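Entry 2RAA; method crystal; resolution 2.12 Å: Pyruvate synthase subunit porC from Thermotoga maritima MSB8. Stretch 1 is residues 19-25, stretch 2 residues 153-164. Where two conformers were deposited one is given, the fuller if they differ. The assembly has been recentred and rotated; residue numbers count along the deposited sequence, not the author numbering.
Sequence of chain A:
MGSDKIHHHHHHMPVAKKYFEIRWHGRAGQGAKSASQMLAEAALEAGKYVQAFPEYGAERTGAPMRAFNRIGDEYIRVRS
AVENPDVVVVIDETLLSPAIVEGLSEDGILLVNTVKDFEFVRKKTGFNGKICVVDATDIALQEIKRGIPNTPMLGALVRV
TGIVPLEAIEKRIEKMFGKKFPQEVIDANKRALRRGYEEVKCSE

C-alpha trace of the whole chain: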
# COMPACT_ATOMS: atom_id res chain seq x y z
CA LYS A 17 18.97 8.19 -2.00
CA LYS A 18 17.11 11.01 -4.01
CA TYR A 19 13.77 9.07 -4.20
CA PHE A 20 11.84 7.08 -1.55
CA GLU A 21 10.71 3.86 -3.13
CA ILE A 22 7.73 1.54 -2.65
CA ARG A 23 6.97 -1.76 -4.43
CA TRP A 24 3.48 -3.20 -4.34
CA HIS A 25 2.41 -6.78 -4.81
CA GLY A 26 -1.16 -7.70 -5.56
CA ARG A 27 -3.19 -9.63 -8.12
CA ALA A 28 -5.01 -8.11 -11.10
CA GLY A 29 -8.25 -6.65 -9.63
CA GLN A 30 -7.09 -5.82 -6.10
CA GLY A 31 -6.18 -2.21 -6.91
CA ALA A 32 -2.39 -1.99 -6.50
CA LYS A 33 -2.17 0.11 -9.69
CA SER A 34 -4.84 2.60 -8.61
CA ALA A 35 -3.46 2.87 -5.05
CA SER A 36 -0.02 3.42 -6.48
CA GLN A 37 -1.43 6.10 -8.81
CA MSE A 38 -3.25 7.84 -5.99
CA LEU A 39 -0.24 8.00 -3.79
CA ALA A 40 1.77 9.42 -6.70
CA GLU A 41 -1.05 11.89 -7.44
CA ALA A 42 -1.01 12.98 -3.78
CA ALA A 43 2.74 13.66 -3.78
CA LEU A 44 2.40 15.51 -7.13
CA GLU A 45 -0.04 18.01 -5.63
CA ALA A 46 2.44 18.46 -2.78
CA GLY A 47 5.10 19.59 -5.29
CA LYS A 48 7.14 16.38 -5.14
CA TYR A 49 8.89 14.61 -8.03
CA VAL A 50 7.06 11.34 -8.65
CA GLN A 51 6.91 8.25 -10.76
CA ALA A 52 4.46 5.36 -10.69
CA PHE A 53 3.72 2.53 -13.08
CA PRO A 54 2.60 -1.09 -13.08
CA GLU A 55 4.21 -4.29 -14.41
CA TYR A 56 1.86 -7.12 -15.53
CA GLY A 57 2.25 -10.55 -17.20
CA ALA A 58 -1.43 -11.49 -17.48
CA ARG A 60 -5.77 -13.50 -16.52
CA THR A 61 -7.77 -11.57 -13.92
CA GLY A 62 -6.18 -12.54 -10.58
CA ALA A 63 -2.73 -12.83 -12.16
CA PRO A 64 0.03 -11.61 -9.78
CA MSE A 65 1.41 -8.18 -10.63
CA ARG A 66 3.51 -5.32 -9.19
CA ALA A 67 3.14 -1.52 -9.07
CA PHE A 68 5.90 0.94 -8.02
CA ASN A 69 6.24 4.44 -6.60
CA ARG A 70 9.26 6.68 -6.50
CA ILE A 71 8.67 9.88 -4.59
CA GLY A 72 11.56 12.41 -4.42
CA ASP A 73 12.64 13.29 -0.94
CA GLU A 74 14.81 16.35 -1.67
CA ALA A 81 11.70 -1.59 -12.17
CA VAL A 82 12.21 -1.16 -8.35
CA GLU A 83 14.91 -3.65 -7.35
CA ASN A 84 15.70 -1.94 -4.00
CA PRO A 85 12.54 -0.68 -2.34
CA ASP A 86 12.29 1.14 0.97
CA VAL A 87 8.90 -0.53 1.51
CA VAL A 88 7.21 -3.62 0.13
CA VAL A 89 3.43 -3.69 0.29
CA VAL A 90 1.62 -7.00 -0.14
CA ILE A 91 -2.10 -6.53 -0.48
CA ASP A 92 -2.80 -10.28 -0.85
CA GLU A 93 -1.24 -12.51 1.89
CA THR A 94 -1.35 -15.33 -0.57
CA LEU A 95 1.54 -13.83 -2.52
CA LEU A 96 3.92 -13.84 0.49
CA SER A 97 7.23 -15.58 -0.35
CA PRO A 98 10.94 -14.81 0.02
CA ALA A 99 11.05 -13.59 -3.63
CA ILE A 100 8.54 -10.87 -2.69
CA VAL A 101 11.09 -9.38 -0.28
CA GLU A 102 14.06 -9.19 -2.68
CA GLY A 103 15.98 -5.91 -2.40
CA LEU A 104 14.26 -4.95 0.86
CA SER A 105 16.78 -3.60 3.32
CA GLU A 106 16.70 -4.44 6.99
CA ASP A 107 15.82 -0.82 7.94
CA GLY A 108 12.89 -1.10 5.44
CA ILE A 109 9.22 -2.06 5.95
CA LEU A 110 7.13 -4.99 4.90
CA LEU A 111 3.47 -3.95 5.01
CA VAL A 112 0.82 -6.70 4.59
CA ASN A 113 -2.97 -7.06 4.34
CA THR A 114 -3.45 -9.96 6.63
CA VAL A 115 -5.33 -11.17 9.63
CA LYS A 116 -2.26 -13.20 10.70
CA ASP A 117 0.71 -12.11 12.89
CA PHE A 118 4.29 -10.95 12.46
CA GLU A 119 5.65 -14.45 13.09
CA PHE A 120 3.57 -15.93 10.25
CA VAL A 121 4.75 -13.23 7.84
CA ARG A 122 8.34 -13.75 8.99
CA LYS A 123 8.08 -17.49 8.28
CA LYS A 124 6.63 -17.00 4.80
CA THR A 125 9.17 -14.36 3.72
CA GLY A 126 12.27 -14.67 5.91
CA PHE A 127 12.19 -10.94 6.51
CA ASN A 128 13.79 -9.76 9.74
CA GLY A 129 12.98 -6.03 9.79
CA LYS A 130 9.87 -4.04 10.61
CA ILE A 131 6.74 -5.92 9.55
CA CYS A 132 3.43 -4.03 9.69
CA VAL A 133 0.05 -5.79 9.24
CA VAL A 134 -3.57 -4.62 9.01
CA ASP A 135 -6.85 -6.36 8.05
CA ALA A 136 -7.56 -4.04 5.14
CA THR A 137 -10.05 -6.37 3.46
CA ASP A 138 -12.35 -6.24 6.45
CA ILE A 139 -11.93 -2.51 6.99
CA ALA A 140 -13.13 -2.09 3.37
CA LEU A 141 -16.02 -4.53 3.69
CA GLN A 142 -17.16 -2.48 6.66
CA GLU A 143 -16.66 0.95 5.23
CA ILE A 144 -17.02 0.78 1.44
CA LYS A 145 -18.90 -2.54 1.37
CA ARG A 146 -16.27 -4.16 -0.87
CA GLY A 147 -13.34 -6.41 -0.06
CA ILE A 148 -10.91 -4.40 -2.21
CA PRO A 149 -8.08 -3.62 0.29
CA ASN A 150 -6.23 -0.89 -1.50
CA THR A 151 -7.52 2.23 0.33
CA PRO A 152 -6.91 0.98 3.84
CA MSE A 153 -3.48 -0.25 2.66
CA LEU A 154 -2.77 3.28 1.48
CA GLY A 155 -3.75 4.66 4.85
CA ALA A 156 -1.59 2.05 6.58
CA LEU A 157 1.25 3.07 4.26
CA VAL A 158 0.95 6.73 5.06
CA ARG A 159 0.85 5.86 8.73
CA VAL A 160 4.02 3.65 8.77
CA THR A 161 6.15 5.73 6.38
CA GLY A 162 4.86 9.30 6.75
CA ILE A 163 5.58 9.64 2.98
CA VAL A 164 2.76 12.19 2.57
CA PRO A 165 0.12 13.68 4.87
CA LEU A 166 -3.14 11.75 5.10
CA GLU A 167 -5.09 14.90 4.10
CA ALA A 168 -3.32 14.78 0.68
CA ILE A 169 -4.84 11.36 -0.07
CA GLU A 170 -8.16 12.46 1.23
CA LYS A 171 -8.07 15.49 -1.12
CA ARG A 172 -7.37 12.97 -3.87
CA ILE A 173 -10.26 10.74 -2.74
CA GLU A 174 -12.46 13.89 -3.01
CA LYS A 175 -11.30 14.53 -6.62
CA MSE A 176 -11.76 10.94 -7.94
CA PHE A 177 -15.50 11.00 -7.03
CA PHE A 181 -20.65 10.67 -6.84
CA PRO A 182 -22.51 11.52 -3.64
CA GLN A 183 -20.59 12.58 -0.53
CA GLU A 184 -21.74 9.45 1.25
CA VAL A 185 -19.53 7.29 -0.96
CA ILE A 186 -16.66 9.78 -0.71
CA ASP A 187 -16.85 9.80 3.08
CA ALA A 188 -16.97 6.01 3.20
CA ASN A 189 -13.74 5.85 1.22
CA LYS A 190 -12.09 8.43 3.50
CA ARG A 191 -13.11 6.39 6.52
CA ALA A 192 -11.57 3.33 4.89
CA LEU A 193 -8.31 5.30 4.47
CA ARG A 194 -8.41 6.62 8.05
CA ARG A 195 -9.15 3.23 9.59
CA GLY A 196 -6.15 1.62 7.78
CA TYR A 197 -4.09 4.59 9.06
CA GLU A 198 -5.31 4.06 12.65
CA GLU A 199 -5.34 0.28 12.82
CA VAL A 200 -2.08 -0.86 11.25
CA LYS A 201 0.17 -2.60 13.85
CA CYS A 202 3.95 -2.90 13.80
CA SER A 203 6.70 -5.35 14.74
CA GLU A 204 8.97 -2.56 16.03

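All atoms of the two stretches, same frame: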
# COMPACT_ATOMS: atom_id res chain seq x y z
N TYR A 19 15.17 9.50 -4.09
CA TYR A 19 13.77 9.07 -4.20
C TYR A 19 13.47 8.00 -3.13
O TYR A 19 14.28 7.09 -2.93
CB TYR A 19 13.49 8.49 -5.62
CG TYR A 19 13.28 9.53 -6.72
CD1 TYR A 19 12.08 10.23 -6.81
CD2 TYR A 19 14.26 9.83 -7.65
CE1 TYR A 19 11.86 11.22 -7.78
CE2 TYR A 19 14.05 10.82 -8.65
CZ TYR A 19 12.84 11.51 -8.70
OH TYR A 19 12.59 12.47 -9.67
N PHE A 20 12.32 8.11 -2.47
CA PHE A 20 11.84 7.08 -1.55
C PHE A 20 11.04 6.11 -2.43
O PHE A 20 10.21 6.51 -3.25
CB PHE A 20 10.93 7.71 -0.47
CG PHE A 20 10.46 6.75 0.59
CD1 PHE A 20 11.24 6.49 1.67
CD2 PHE A 20 9.25 6.11 0.48
CE1 PHE A 20 10.83 5.62 2.64
CE2 PHE A 20 8.85 5.21 1.45
CZ PHE A 20 9.64 4.98 2.54
N GLU A 21 11.26 4.83 -2.23
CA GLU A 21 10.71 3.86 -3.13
C GLU A 21 9.84 2.79 -2.49
O GLU A 21 10.22 2.20 -1.51
CB GLU A 21 11.88 3.21 -3.83
CG GLU A 21 11.43 2.34 -4.96
CD GLU A 21 12.58 1.64 -5.62
OE1 GLU A 21 13.64 2.29 -5.84
OE2 GLU A 21 12.40 0.42 -5.88
N ILE A 22 8.72 2.48 -3.14
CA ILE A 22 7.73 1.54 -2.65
C ILE A 22 7.35 0.54 -3.74
O ILE A 22 7.10 0.92 -4.86
CB ILE A 22 6.46 2.30 -2.31
CG1 ILE A 22 6.77 3.38 -1.23
CG2 ILE A 22 5.39 1.31 -1.84
CD1 ILE A 22 5.86 4.58 -1.29
N ARG A 23 7.31 -0.75 -3.43
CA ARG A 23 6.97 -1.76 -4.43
C ARG A 23 5.77 -2.52 -3.92
O ARG A 23 5.77 -3.00 -2.82
CB ARG A 23 8.12 -2.72 -4.67
CG ARG A 23 7.82 -3.78 -5.74
CD ARG A 23 9.07 -4.61 -5.98
NE ARG A 23 9.34 -5.50 -4.86
CZ ARG A 23 10.51 -6.05 -4.59
NH1 ARG A 23 11.60 -5.78 -5.31
NH2 ARG A 23 10.60 -6.85 -3.55
N TRP A 24 4.75 -2.61 -4.75
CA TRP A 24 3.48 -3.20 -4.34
C TRP A 24 3.35 -4.52 -4.97
O TRP A 24 3.73 -4.66 -6.14
CB TRP A 24 2.30 -2.41 -4.90
CG TRP A 24 2.21 -1.04 -4.47
CD1 TRP A 24 3.02 -0.03 -4.86
CD2 TRP A 24 1.21 -0.46 -3.61
NE1 TRP A 24 2.60 1.14 -4.30
CE2 TRP A 24 1.52 0.91 -3.49
CE3 TRP A 24 0.12 -0.97 -2.90
CZ2 TRP A 24 0.78 1.78 -2.69
CZ3 TRP A 24 -0.63 -0.11 -2.11
CH2 TRP A 24 -0.30 1.25 -2.00
N HIS A 25 2.71 -5.46 -4.26
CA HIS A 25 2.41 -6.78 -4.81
C HIS A 25 0.95 -7.08 -4.55
O HIS A 25 0.49 -7.04 -3.42
CB HIS A 25 3.27 -7.85 -4.19
CG HIS A 25 4.73 -7.64 -4.44
ND1 HIS A 25 5.41 -8.31 -5.43
CD2 HIS A 25 5.62 -6.81 -3.84
CE1 HIS A 25 6.68 -7.91 -5.42
NE2 HIS A 25 6.83 -7.00 -4.47
N MSE A 153 -4.93 -0.01 2.77
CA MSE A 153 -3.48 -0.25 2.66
C MSE A 153 -2.75 1.08 2.42
O MSE A 153 -1.66 1.33 2.97
CB MSE A 153 -3.16 -1.27 1.58
CG MSE A 153 -3.60 -2.67 1.94
SE MSE A 153 -2.73 -3.42 3.48
CE MSE A 153 -1.03 -4.02 2.61
N LEU A 154 -3.35 1.95 1.62
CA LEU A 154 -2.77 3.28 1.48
C LEU A 154 -2.68 4.00 2.79
O LEU A 154 -1.69 4.64 3.08
CB LEU A 154 -3.63 4.13 0.55
CG LEU A 154 -3.07 4.39 -0.81
CD1 LEU A 154 -4.10 5.20 -1.52
CD2 LEU A 154 -1.77 5.15 -0.62
N GLY A 155 -3.76 3.99 3.56
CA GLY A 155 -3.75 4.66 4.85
C GLY A 155 -2.72 4.08 5.79
O GLY A 155 -1.95 4.79 6.44
N ALA A 156 -2.68 2.76 5.87
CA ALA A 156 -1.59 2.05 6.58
C ALA A 156 -0.23 2.52 6.13
O ALA A 156 0.63 2.78 6.94
CB ALA A 156 -1.70 0.58 6.40
N LEU A 157 -0.04 2.63 4.83
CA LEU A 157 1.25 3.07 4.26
C LEU A 157 1.67 4.45 4.72
O LEU A 157 2.85 4.69 5.05
CB LEU A 157 1.13 3.11 2.74
CG LEU A 157 2.41 3.33 1.93
CD1 LEU A 157 3.53 2.32 2.26
CD2 LEU A 157 1.98 3.29 0.51
N VAL A 158 0.72 5.37 4.66
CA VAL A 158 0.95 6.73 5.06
C VAL A 158 1.30 6.75 6.53
O VAL A 158 2.23 7.42 6.93
CB VAL A 158 -0.28 7.58 4.77
CG1 VAL A 158 -0.25 8.89 5.60
CG2 VAL A 158 -0.36 7.81 3.26
N ARG A 159 0.57 5.98 7.32
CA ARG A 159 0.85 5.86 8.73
C ARG A 159 2.27 5.34 9.01
O ARG A 159 3.03 6.00 9.72
CB ARG A 159 -0.21 5.02 9.40
CG ARG A 159 -0.00 4.72 10.87
CD ARG A 159 -0.31 5.92 11.76
NE ARG A 159 0.00 5.59 13.14
CZ ARG A 159 -0.81 4.99 14.01
NH1 ARG A 159 -2.05 4.64 13.68
NH2 ARG A 159 -0.38 4.73 15.23
N VAL A 160 2.68 4.22 8.42
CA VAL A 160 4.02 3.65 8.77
C VAL A 160 5.23 4.28 8.11
O VAL A 160 6.34 4.04 8.55
CB VAL A 160 4.11 2.14 8.52
CG1 VAL A 160 2.93 1.46 9.15
CG2 VAL A 160 4.21 1.83 6.97
N THR A 161 5.04 5.06 7.06
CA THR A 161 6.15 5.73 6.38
C THR A 161 6.13 7.25 6.51
O THR A 161 7.14 7.89 6.28
CB THR A 161 6.11 5.49 4.85
OG1 THR A 161 4.90 6.04 4.32
CG2 THR A 161 6.22 4.02 4.50
N GLY A 162 4.98 7.84 6.78
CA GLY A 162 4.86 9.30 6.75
C GLY A 162 5.17 9.92 5.39
O GLY A 162 5.45 11.10 5.32
N ILE A 163 5.07 9.15 4.30
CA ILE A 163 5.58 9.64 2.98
C ILE A 163 4.83 10.86 2.47
O ILE A 163 5.39 11.67 1.74
CB ILE A 163 5.62 8.51 1.95
CG1 ILE A 163 6.30 8.93 0.66
CG2 ILE A 163 4.19 7.97 1.68
CD1 ILE A 163 7.69 9.53 0.77
N VAL A 164 3.57 11.00 2.86
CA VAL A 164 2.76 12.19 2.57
C VAL A 164 1.79 12.37 3.72
O VAL A 164 1.61 11.45 4.50
CB VAL A 164 1.94 12.06 1.26
CG1 VAL A 164 2.87 11.86 0.06
CG2 VAL A 164 0.86 10.92 1.35

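The strand 19-25 and the helix 153-161 pack with no hydrogen bond between them; carbon-to-carbon contacts of side chains bridge the gap, burying 322 Å² in all. The two run at 145°, nearer antiparallel than parallel, so F20 lies by I163, I22 by L157, and W24 by M153. Because side chains alternate along a strand, F20, I22 and W24 serve the helix, while Y19, E21, R23 and H25 are out of its reach. There R23, extended through chi1 and chi2 (both t), turns at chi3 (p), and its NE donates to H25 NE2 at 2.9 Å.

The axes approach no closer than 12.4 Å, a gap that long side chains must fill. W24 has the largest area covered by the other stretch, 63 Å². Its CA-to-CB bond points sideways, yet with chi1 m and chi2 72° the indole's far end comes nearer the helix: CZ2 lies 3.7 Å from CD2 of L157, and CH2, at the ring's edge, 4.4 Å from CG of L154. NE1, the ring's one polar atom, is hydrogen-bonded elsewhere in the structure, so its N-H is not left unsatisfied on burial.

L157 points toward the strand. Its chi1 t, chi2 p rotamer puts CD2 within contact of both W24 and I22, whose CD1 is 4.5 Å from that methyl. A branched aliphatic side chain suits this buried position, having no polar group to satisfy.

At the other end, F20 (chi1 t) reaches T161 and I163: CZ is 4.1 Å from T161 CG2, and CD2 is 3.8 Å from I163 CD1. Threonine suits its site because its two branches differ. With chi1 p, OG1 donates to L157 O (2.6 Å) and accepts from I163 N (3.1 Å), leaving CG2 for the phenyl ring. G162, with positive phi, which favours glycine, ends the helical run, and I163 beyond it still points toward the strand.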